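PDB 5TNV: AP endonuclease, family protein 2 from Mycobacterium smegmatis, which binds magnesium in a xylose isomerase-like TIM barrel and may act as an endonuclease. Local coordinates for residues A[222-225]-A[226-229]; A[277-281]-A[282-286]; A[299-302]-A[303-306]; A[315-318]-A[319-323]. All coordinates share one frame; numbering follows the deposited sequence.

In the fold
The four contacts sit on the last part of a TIM barrel, at differing distances from its metal. Interaction 1 supplies one ligand of the metal site, Asp223, which binds the magnesium ion together with Glu193 and His252. Interaction 2 packs against it, Val228 CG2 lying 4.1 Å from Val279 CG2, and Tyr281 stands about 10 Å from the ion, side chain to metal. Interaction 3, the loop 299-306, brings the Tyr302 side chain to about 8 Å from the magnesium. Interaction 4, on helix 306-325, is farther out, about 13 Å from the Ile317 side chain to the ion, but joins interaction 2 through Arg282 NH1 and Gln319 OE1, 2.9 Å apart. Both of these touch the second subunit.

Interaction 1 of 4, residues A[222-225]-A[226-229]; sequences PDLG and NLVR
Asp223 and Asn226 meet at the start of the short helix 225-228, through both backbone and side chain. Among the backbone bonds, Asn226 N donates to Asp223 O at 3.0 Å. One turn is then closed twice on a single acceptor: Leu224 O receives Leu227 N and Val228 N, each at 2.9 Å. The two donors come from different directions, Val228 N nearly in line with the carbonyl (C=O...N 163°) and Leu227 N from well above its plane. Gly225 O takes Arg229 N at 3.3 Å.

The polar side chains cross at about a right angle, with the carboxylate and amide planes turned 49° apart and Asp223 OD2 3.1 Å from Asn226 ND2. Asp223 swings CG away from its own N (chi1 -172°), which sends the carboxylate toward the metal. Here, at the C-terminal end of barrel strand 218-221, OD2 ligates the magnesium ion in company with Glu193 and His252, as expected of a TIM-barrel metal site. The other oxygen, OD1, forms a salt bridge with Lys254. The same lysine binds Asn226 OD1, while Asn226 ND2 donates to Met194 O, so second-shell bonds fix the rotation of the amide beside the carboxylate.

Arg229, extended from CG to NE, leaves the helix sidelong and passes Gly225 O, its CD 3.5 Å from that oxygen. Asn226 OD1 lies 3.0 Å above the Arg229 guanidinium plane, offset toward the rim of the group. Its charge is met by Glu196. Apolar contact is slight: Leu224 CD2 approaches Leu227 CD1 at 4.3 Å, while Met240 of helix 237-244 packs on Leu224 and Val228.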
loop_
_atom_site.group_PDB
_atom_site.type_symbol
_atom_site.label_atom_id
_atom_site.label_comp_id
_atom_site.label_asym_id
_atom_site.label_seq_id
_atom_site.Cartn_x
_atom_site.Cartn_y
_atom_site.Cartn_z
ATOM N N PRO A 222 15.103 -16.688 -8.311
ATOM C CA PRO A 222 13.842 -17.058 -7.702
ATOM C C PRO A 222 12.878 -15.862 -7.676
ATOM O O PRO A 222 12.581 -15.298 -6.616
ATOM C CB PRO A 222 14.245 -17.537 -6.311
ATOM C CG PRO A 222 15.385 -16.639 -5.957
ATOM C CD PRO A 222 16.135 -16.457 -7.261
ATOM N N ASP A 223 12.370 -15.494 -8.865
ATOM C CA ASP A 223 11.457 -14.343 -9.010
ATOM C C ASP A 223 10.060 -14.814 -8.624
ATOM O O ASP A 223 9.163 -14.915 -9.469
ATOM C CB ASP A 223 11.529 -13.812 -10.417
ATOM C CG ASP A 223 10.788 -12.510 -10.631
ATOM O OD1 ASP A 223 10.157 -11.969 -9.681
ATOM O OD2 ASP A 223 10.835 -12.007 -11.789
ATOM N N LEU A 224 9.894 -15.130 -7.336
ATOM C CA LEU A 224 8.667 -15.820 -6.922
ATOM C C LEU A 224 7.480 -14.876 -6.869
ATOM O O LEU A 224 6.332 -15.385 -6.804
ATOM C CB LEU A 224 8.858 -16.598 -5.624
ATOM C CG LEU A 224 9.958 -17.651 -5.658
ATOM C CD1 LEU A 224 9.904 -18.520 -4.414
ATOM C CD2 LEU A 224 9.916 -18.490 -6.915
ATOM N N GLY A 225 7.658 -13.582 -6.955
ATOM C CA GLY A 225 6.520 -12.714 -7.201
ATOM C C GLY A 225 5.751 -13.140 -8.466
ATOM O O GLY A 225 4.531 -12.975 -8.502
ATOM N N ASN A 226 6.446 -13.668 -9.459
ATOM C CA ASN A 226 5.786 -14.139 -10.657
ATOM C C ASN A 226 4.698 -15.192 -10.339
ATOM O O ASN A 226 3.696 -15.274 -11.037
ATOM C CB ASN A 226 6.769 -14.742 -11.643
ATOM C CG ASN A 226 7.702 -13.735 -12.266
ATOM O OD1 ASN A 226 7.370 -12.526 -12.329
ATOM N ND2 ASN A 226 8.838 -14.182 -12.753
ATOM N N LEU A 227 4.942 -16.005 -9.328
ATOM C CA LEU A 227 4.030 -17.049 -8.892
ATOM C C LEU A 227 3.022 -16.573 -7.900
ATOM O O LEU A 227 1.822 -16.966 -7.956
ATOM C CB LEU A 227 4.800 -18.257 -8.355
ATOM C CG LEU A 227 5.842 -18.873 -9.305
ATOM C CD1 LEU A 227 6.418 -20.125 -8.693
ATOM C CD2 LEU A 227 5.284 -19.115 -10.695
ATOM N N VAL A 228 3.412 -15.752 -6.900
ATOM C CA VAL A 228 2.516 -15.300 -5.841
ATOM C C VAL A 228 1.334 -14.522 -6.406
ATOM O O VAL A 228 0.233 -14.543 -5.828
ATOM C CB VAL A 228 3.334 -14.481 -4.823
ATOM C CG1 VAL A 228 2.469 -13.697 -3.855
ATOM C CG2 VAL A 228 4.341 -15.367 -4.095
ATOM N N ARG A 229 1.506 -13.832 -7.535
ATOM C CA ARG A 229 0.422 -13.027 -8.129
ATOM C C ARG A 229 -0.646 -13.892 -8.751
ATOM O O ARG A 229 -1.733 -13.357 -9.080
ATOM C CB ARG A 229 1.018 -12.099 -9.182
ATOM C CG ARG A 229 1.528 -12.808 -10.455
ATOM C CD ARG A 229 2.508 -11.953 -11.192
ATOM N NE ARG A 229 3.071 -12.632 -12.351
ATOM C CZ ARG A 229 4.016 -12.096 -13.118
ATOM N NH1 ARG A 229 4.419 -10.850 -12.926
ATOM N NH2 ARG A 229 4.534 -12.838 -14.107
#

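Interaction 2 of 4, residues A[277-281]-A[282-286]; sequences GYVNY and RQIIR
The amide of Gln283 stacks on that of Asn280, the planes only 17° apart and Gln283 CD 3.1 Å from Asn280 ND2, although the two side chains cross at about a right angle. The Tyr281 ring has Val279 CG1 over the centre of one face, 3.5 Å above the plane, and Ile284 CG2 near it at an oblique position. All this surrounds an Asn N-cap of helix 281-290, one of the outer helices of the TIM barrel. With CG anti to the backbone N (chi1 -175°), Asn280 turns OD1 back over the helix start. There it accepts from Gln283 N, straight at the hydrogen (N-H...O 171°) but from well above the Asn280 amide plane, and weakly from Arg282 N.

Arg282 leads away from the turn to Gln319 of helix 306-325 and to a salt bridge with Asp305 of the second subunit, so the helix start also belongs to the subunit interface. The Tyr281 hydroxyl is hydrogen-bonded to Tyr241 and to Lys254 O. Regular helix bonding follows the cap: Ile284 N meets Asn280 O at 2.9 Å and Ile285 N meets Tyr281 O at 2.8 Å. Ile284 CG1 rests 4.0 Å from Val279 CG1.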
loop_
_atom_site.group_PDB
_atom_site.type_symbol
_atom_site.label_atom_id
_atom_site.label_comp_id
_atom_site.label_asym_id
_atom_site.label_seq_id
_atom_site.Cartn_x
_atom_site.Cartn_y
_atom_site.Cartn_z
ATOM N N GLY A 277 3.430 -6.449 0.636
ATOM C CA GLY A 277 2.807 -7.576 0.001
ATOM C C GLY A 277 2.815 -8.848 0.828
ATOM O O GLY A 277 3.160 -8.820 2.021
ATOM N N TYR A 278 2.409 -9.931 0.227
ATOM C CA TYR A 278 2.184 -11.218 0.940
ATOM C C TYR A 278 3.489 -11.850 1.415
ATOM O O TYR A 278 3.535 -12.457 2.500
ATOM C CB TYR A 278 1.420 -12.157 0.020
ATOM C CG TYR A 278 0.928 -13.416 0.708
ATOM C CD1 TYR A 278 -0.113 -13.351 1.601
ATOM C CD2 TYR A 278 1.478 -14.669 0.440
ATOM C CE1 TYR A 278 -0.571 -14.513 2.237
ATOM C CE2 TYR A 278 1.029 -15.805 1.053
ATOM C CZ TYR A 278 -0.011 -15.728 1.971
ATOM O OH TYR A 278 -0.422 -16.908 2.566
ATOM N N VAL A 279 4.555 -11.784 0.622
ATOM C CA VAL A 279 5.843 -12.310 1.057
ATOM C C VAL A 279 6.381 -11.437 2.187
ATOM O O VAL A 279 6.244 -10.202 2.102
ATOM C CB VAL A 279 6.848 -12.306 -0.107
ATOM C CG1 VAL A 279 8.190 -12.939 0.348
ATOM C CG2 VAL A 279 6.325 -13.023 -1.336
ATOM N N ASN A 280 6.991 -12.045 3.202
ATOM C CA ASN A 280 7.748 -11.323 4.219
ATOM C C ASN A 280 9.200 -11.271 3.777
ATOM O O ASN A 280 9.975 -12.202 4.045
ATOM C CB ASN A 280 7.601 -11.963 5.585
ATOM C CG ASN A 280 8.298 -11.119 6.651
ATOM O OD1 ASN A 280 9.209 -10.331 6.375
ATOM N ND2 ASN A 280 7.912 -11.305 7.921
ATOM N N TYR A 281 9.581 -10.210 3.052
ATOM C CA TYR A 281 10.942 -10.167 2.527
ATOM C C TYR A 281 11.978 -9.843 3.593
ATOM O O TYR A 281 13.193 -10.048 3.318
ATOM C CB TYR A 281 11.035 -9.209 1.337
ATOM C CG TYR A 281 10.604 -9.872 0.031
ATOM C CD1 TYR A 281 11.417 -10.843 -0.558
ATOM C CD2 TYR A 281 9.430 -9.555 -0.606
ATOM C CE1 TYR A 281 11.072 -11.447 -1.734
ATOM C CE2 TYR A 281 9.060 -10.161 -1.803
ATOM C CZ TYR A 281 9.886 -11.104 -2.362
ATOM O OH TYR A 281 9.578 -11.736 -3.558
ATOM N N ARG A 282 11.596 -9.351 4.777
ATOM C CA ARG A 282 12.581 -9.229 5.863
ATOM C C ARG A 282 13.051 -10.630 6.247
ATOM O O ARG A 282 14.234 -10.936 6.322
ATOM C CB ARG A 282 11.980 -8.436 7.021
ATOM C CG ARG A 282 12.974 -8.155 8.144
ATOM C CD ARG A 282 12.319 -7.337 9.295
ATOM N NE ARG A 282 11.712 -6.150 8.755
ATOM C CZ ARG A 282 12.346 -5.071 8.356
ATOM N NH1 ARG A 282 13.603 -4.854 8.688
ATOM N NH2 ARG A 282 11.687 -4.184 7.652
ATOM N N GLN A 283 12.083 -11.525 6.509
ATOM C CA GLN A 283 12.401 -12.907 6.831
ATOM C C GLN A 283 13.103 -13.583 5.664
ATOM O O GLN A 283 14.073 -14.330 5.859
ATOM C CB GLN A 283 11.148 -13.661 7.202
ATOM C CG GLN A 283 10.522 -13.317 8.515
ATOM C CD GLN A 283 9.175 -14.021 8.752
ATOM O OE1 GLN A 283 8.622 -14.702 7.844
ATOM N NE2 GLN A 283 8.639 -13.870 9.927
ATOM N N ILE A 284 12.622 -13.383 4.444
ATOM C CA ILE A 284 13.159 -14.136 3.298
ATOM C C ILE A 284 14.555 -13.635 2.896
ATOM O O ILE A 284 15.408 -14.477 2.568
ATOM C CB ILE A 284 12.128 -14.160 2.149
ATOM C CG1 ILE A 284 10.876 -14.940 2.552
ATOM C CG2 ILE A 284 12.756 -14.650 0.862
ATOM C CD1 ILE A 284 11.079 -16.341 2.960
ATOM N N ILE A 285 14.817 -12.346 2.911
ATOM C CA ILE A 285 16.183 -11.885 2.642
ATOM C C ILE A 285 17.115 -12.413 3.708
ATOM O O ILE A 285 18.219 -12.868 3.409
ATOM C CB ILE A 285 16.251 -10.359 2.505
ATOM C CG1 ILE A 285 15.539 -9.886 1.239
ATOM C CG2 ILE A 285 17.687 -9.854 2.543
ATOM C CD1 ILE A 285 15.246 -8.401 1.228
ATOM N N ARG A 286 16.710 -12.383 5.003
ATOM C CA ARG A 286 17.596 -12.917 6.023
ATOM C C ARG A 286 17.831 -14.397 5.826
ATOM O O ARG A 286 18.972 -14.875 6.020
ATOM C CB ARG A 286 17.032 -12.651 7.426
ATOM C CG ARG A 286 17.369 -11.256 7.941
ATOM C CD ARG A 286 16.566 -10.932 9.185
ATOM N NE ARG A 286 17.181 -9.783 9.842
ATOM C CZ ARG A 286 18.115 -9.763 10.765
ATOM N NH1 ARG A 286 18.546 -8.581 11.211
ATOM N NH2 ARG A 286 18.649 -10.840 11.279
#

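Interaction 3 of 4, residues A[299-302]-A[303-306]; sequences CEHY and GSDS
His301 and Ser306 face each other across a tight loop, with the serine hydroxyl OG 2.8 Å from His301 O. The same Ser306 OG lies 3.0 Å from Gly303 O. Ser306 holds OG beside its own N (chi1 -51°), and that rotation brings the hydroxyl within reach of both carbonyl oxygens.

The His301 side chain takes the other course, CG trans to N (chi1 -168°), which lays the imidazole against one flank of the loop. Ser304 CB and Ser306 CA sit at its edge, near the ring plane, with Ser304 CB 4.1 Å from His301 NE2. Also at the edge, in the plane, a water stands 2.9 Å from His301 NE2 and bridges to Ser304 OG, to which it donates at 2.9 Å. On the same ring, His301 CD2 comes within 3.4 Å of Gly303 O.

Tyr302 stretches outward, away from the rest of the loop, and its ring meets Phe156 edge-to-face. Gly303 and Ser304 both take positive phi at the bend, 82° in the glycine, where the chain reverses before the helix. Ser304 OG has a further bond to Gly277 O of the third subunit.

Asp305, centre of an inverse gamma turn, is the N-cap of the following helix: OD1 accepts from Gly308 N, while OD2 turns to the third subunit, to Arg282 and Tyr316 there. The loop thus links barrel strand 297-299 to helix 306-325, whose Val309 and Cys310 pack on His301, and places the helix start at the subunit interface.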
loop_
_atom_site.group_PDB
_atom_site.type_symbol
_atom_site.label_atom_id
_atom_site.label_comp_id
_atom_site.label_asym_id
_atom_site.label_seq_id
_atom_site.Cartn_x
_atom_site.Cartn_y
_atom_site.Cartn_z
ATOM N N CYS A 299 15.517 -4.921 -8.713
ATOM C CA CYS A 299 14.166 -4.466 -8.419
ATOM C C CYS A 299 13.407 -4.337 -9.760
ATOM O O CYS A 299 13.754 -3.492 -10.590
ATOM C CB CYS A 299 14.183 -3.132 -7.685
ATOM S SG CYS A 299 14.943 -3.203 -6.080
ATOM N N GLU A 300 12.391 -5.151 -9.920
ATOM C CA GLU A 300 11.410 -5.227 -10.984
ATOM C C GLU A 300 10.041 -4.886 -10.393
ATOM O O GLU A 300 9.821 -5.268 -9.275
ATOM C CB GLU A 300 11.313 -6.614 -11.680
ATOM C CG GLU A 300 10.957 -6.569 -13.169
ATOM C CD GLU A 300 9.545 -7.004 -13.498
ATOM O OE1 GLU A 300 9.002 -8.037 -12.993
ATOM O OE2 GLU A 300 8.976 -6.294 -14.418
ATOM N N HIS A 301 9.117 -4.339 -11.148
ATOM C CA HIS A 301 7.739 -4.137 -10.645
ATOM C C HIS A 301 6.854 -3.861 -11.820
ATOM O O HIS A 301 6.663 -2.642 -12.138
ATOM C CB HIS A 301 7.722 -2.995 -9.665
ATOM C CG HIS A 301 6.467 -2.857 -8.872
ATOM N ND1 HIS A 301 6.183 -3.602 -7.747
ATOM C CD2 HIS A 301 5.405 -2.009 -9.049
ATOM C CE1 HIS A 301 5.041 -3.215 -7.282
ATOM N NE2 HIS A 301 4.524 -2.236 -8.041
ATOM N N TYR A 302 6.228 -4.830 -12.373
ATOM C CA TYR A 302 5.298 -4.653 -13.504
ATOM C C TYR A 302 4.053 -3.929 -13.018
ATOM O O TYR A 302 3.439 -4.304 -12.024
ATOM C CB TYR A 302 4.965 -5.998 -14.103
ATOM C CG TYR A 302 4.120 -5.848 -15.351
ATOM C CD1 TYR A 302 2.724 -5.822 -15.284
ATOM C CD2 TYR A 302 4.677 -5.730 -16.618
ATOM C CE1 TYR A 302 1.943 -5.691 -16.394
ATOM C CE2 TYR A 302 3.882 -5.598 -17.755
ATOM C CZ TYR A 302 2.514 -5.567 -17.645
ATOM O OH TYR A 302 1.707 -5.444 -18.733
ATOM N N GLY A 303 3.630 -2.936 -13.762
ATOM C CA GLY A 303 2.424 -2.195 -13.456
ATOM C C GLY A 303 2.653 -1.131 -12.410
ATOM O O GLY A 303 3.725 -0.948 -11.853
ATOM N N SER A 304 1.567 -0.378 -12.156
ATOM C CA SER A 304 1.581 0.691 -11.191
ATOM C C SER A 304 2.705 1.674 -11.524
ATOM O O SER A 304 3.091 1.813 -12.685
ATOM C CB SER A 304 1.657 0.067 -9.787
ATOM O OG SER A 304 1.541 1.028 -8.738
ATOM N N ASP A 305 3.241 2.386 -10.529
ATOM C CA ASP A 305 4.414 3.245 -10.780
ATOM C C ASP A 305 5.639 2.353 -10.614
ATOM O O ASP A 305 6.240 2.264 -9.532
ATOM C CB ASP A 305 4.464 4.448 -9.864
ATOM C CG ASP A 305 5.692 5.294 -10.071
ATOM O OD1 ASP A 305 6.555 5.015 -10.941
ATOM O OD2 ASP A 305 5.816 6.305 -9.321
ATOM N N SER A 306 6.002 1.659 -11.653
ATOM C CA SER A 306 7.074 0.657 -11.605
ATOM C C SER A 306 8.353 1.262 -11.043
ATOM O O SER A 306 8.970 0.712 -10.110
ATOM C CB SER A 306 7.327 0.089 -13.013
ATOM O OG SER A 306 6.104 -0.356 -13.620
HETATM O O HOH W 1 2.358 -0.891 -6.766
#

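Interaction 4 of 4, residues A[315-318]-A[319-323]; sequences EYIL and QVLTS
Four successive i to i+4 backbone bonds, from Gln319 N to Glu315 O through Thr322 N to Leu318 O, carry this piece of helix 306-325 as regular alpha helix, the straightest being Leu321 N to Ile317 O at 2.9 Å (N-H...O 171°).

One turn apart, Val320 sets CG2 over a face of the Tyr316 ring, a CH-pi contact with CG2 4.1 Å from the ring centroid and 20° off the normal. The methyl is displaced toward the rim, with Val320 CG2 closest to Tyr316 CE2 at 3.9 Å. Tyr316 reaches this place because its CG stands trans to N (chi1 173°), which tilts the ring toward the next turn, where Val320 sits. On the next side of the helix Ile317 and Leu321 lie side by side and point the same way, Ile317 CG2 against Leu321 CD1 at 3.8 Å. Phe297 of barrel strand 297-299 packs on both, so this is the helix surface turned to the barrel wall, while Val320 and Leu321 also touch Ile285 of helix 281-290.

Gln319 folds at chi2 and places OE1 2.7 Å from a water. That water donates to Gln319 OE1 and, at 3.3 Å, to Tyr316 O, a carbonyl already bonded to Val320 N.

The chemistry divides round the helix: branched aliphatic groups serve the barrel and the adjoining helix, whereas the tyrosine hydroxyl and the glutamine amide direct their polar ends to Asp305 of the second subunit and to Arg282 of the same chain, respectively, so one helix packs against the barrel wall and also reaches the second subunit.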
loop_
_atom_site.group_PDB
_atom_site.type_symbol
_atom_site.label_atom_id
_atom_site.label_comp_id
_atom_site.label_asym_id
_atom_site.label_seq_id
_atom_site.Cartn_x
_atom_site.Cartn_y
_atom_site.Cartn_z
ATOM N N GLU A 315 15.506 1.046 -1.183
ATOM C CA GLU A 315 15.756 1.554 0.164
ATOM C C GLU A 315 15.403 0.502 1.210
ATOM O O GLU A 315 16.086 0.372 2.228
ATOM C CB GLU A 315 15.011 2.854 0.399
ATOM C CG GLU A 315 15.586 4.001 -0.388
ATOM C CD GLU A 315 14.893 5.317 -0.190
ATOM O OE1 GLU A 315 13.918 5.353 0.547
ATOM O OE2 GLU A 315 15.336 6.320 -0.818
ATOM N N TYR A 316 14.311 -0.224 0.981
ATOM C CA TYR A 316 13.877 -1.299 1.862
ATOM C C TYR A 316 14.936 -2.376 1.992
ATOM O O TYR A 316 15.285 -2.785 3.104
ATOM C CB TYR A 316 12.558 -1.848 1.309
ATOM C CG TYR A 316 12.078 -3.081 2.044
ATOM C CD1 TYR A 316 11.292 -2.927 3.177
ATOM C CD2 TYR A 316 12.373 -4.367 1.650
ATOM C CE1 TYR A 316 10.832 -3.999 3.899
ATOM C CE2 TYR A 316 11.883 -5.447 2.341
ATOM C CZ TYR A 316 11.107 -5.263 3.473
ATOM O OH TYR A 316 10.621 -6.362 4.145
ATOM N N ILE A 317 15.419 -2.872 0.860
ATOM C CA ILE A 317 16.436 -3.922 0.860
ATOM C C ILE A 317 17.680 -3.433 1.597
ATOM O O ILE A 317 18.276 -4.170 2.389
ATOM C CB ILE A 317 16.760 -4.390 -0.577
ATOM C CG1 ILE A 317 15.549 -5.034 -1.246
ATOM C CG2 ILE A 317 17.968 -5.308 -0.606
ATOM C CD1 ILE A 317 15.674 -5.182 -2.732
ATOM N N LEU A 318 18.103 -2.197 1.344
ATOM C CA LEU A 318 19.292 -1.675 1.996
ATOM C C LEU A 318 19.096 -1.691 3.515
ATOM O O LEU A 318 20.048 -2.051 4.220
ATOM C CB LEU A 318 19.580 -0.296 1.410
ATOM C CG LEU A 318 20.727 0.476 2.060
ATOM C CD1 LEU A 318 22.034 -0.264 1.848
ATOM C CD2 LEU A 318 20.741 1.905 1.537
ATOM N N GLN A 319 17.946 -1.340 4.045
ATOM C CA GLN A 319 17.756 -1.381 5.506
ATOM C C GLN A 319 17.818 -2.819 5.976
ATOM O O GLN A 319 18.394 -3.080 7.067
ATOM C CB GLN A 319 16.464 -0.668 5.898
ATOM C CG GLN A 319 16.315 -0.505 7.408
ATOM C CD GLN A 319 15.840 -1.712 8.215
ATOM O OE1 GLN A 319 15.082 -2.561 7.727
ATOM N NE2 GLN A 319 16.314 -1.823 9.434
ATOM N N VAL A 320 17.154 -3.748 5.334
ATOM C CA VAL A 320 17.135 -5.133 5.763
ATOM C C VAL A 320 18.579 -5.666 5.803
ATOM O O VAL A 320 18.986 -6.306 6.779
ATOM C CB VAL A 320 16.225 -5.992 4.856
ATOM C CG1 VAL A 320 16.375 -7.482 5.157
ATOM C CG2 VAL A 320 14.755 -5.589 5.010
ATOM N N LEU A 321 19.324 -5.418 4.743
ATOM C CA LEU A 321 20.720 -5.875 4.648
ATOM C C LEU A 321 21.571 -5.232 5.714
ATOM O O LEU A 321 22.423 -5.887 6.328
ATOM C CB LEU A 321 21.332 -5.563 3.275
ATOM C CG LEU A 321 20.776 -6.322 2.079
ATOM C CD1 LEU A 321 21.419 -5.820 0.801
ATOM C CD2 LEU A 321 20.959 -7.849 2.197
ATOM N N THR A 322 21.366 -3.938 5.942
ATOM C CA THR A 322 22.200 -3.220 6.931
ATOM C C THR A 322 22.033 -3.886 8.293
ATOM O O THR A 322 23.015 -4.184 8.989
ATOM C CB THR A 322 21.841 -1.752 6.995
ATOM O OG1 THR A 322 22.149 -1.134 5.732
ATOM C CG2 THR A 322 22.573 -0.993 8.102
ATOM N N SER A 323 20.796 -4.128 8.695
ATOM C CA SER A 323 20.535 -4.791 9.964
ATOM C C SER A 323 21.122 -6.218 10.013
ATOM O O SER A 323 21.731 -6.619 10.989
ATOM C CB SER A 323 19.039 -4.810 10.243
ATOM O OG SER A 323 18.778 -5.566 11.414
HETATM O O HOH W 2 13.332 -2.323 5.717
#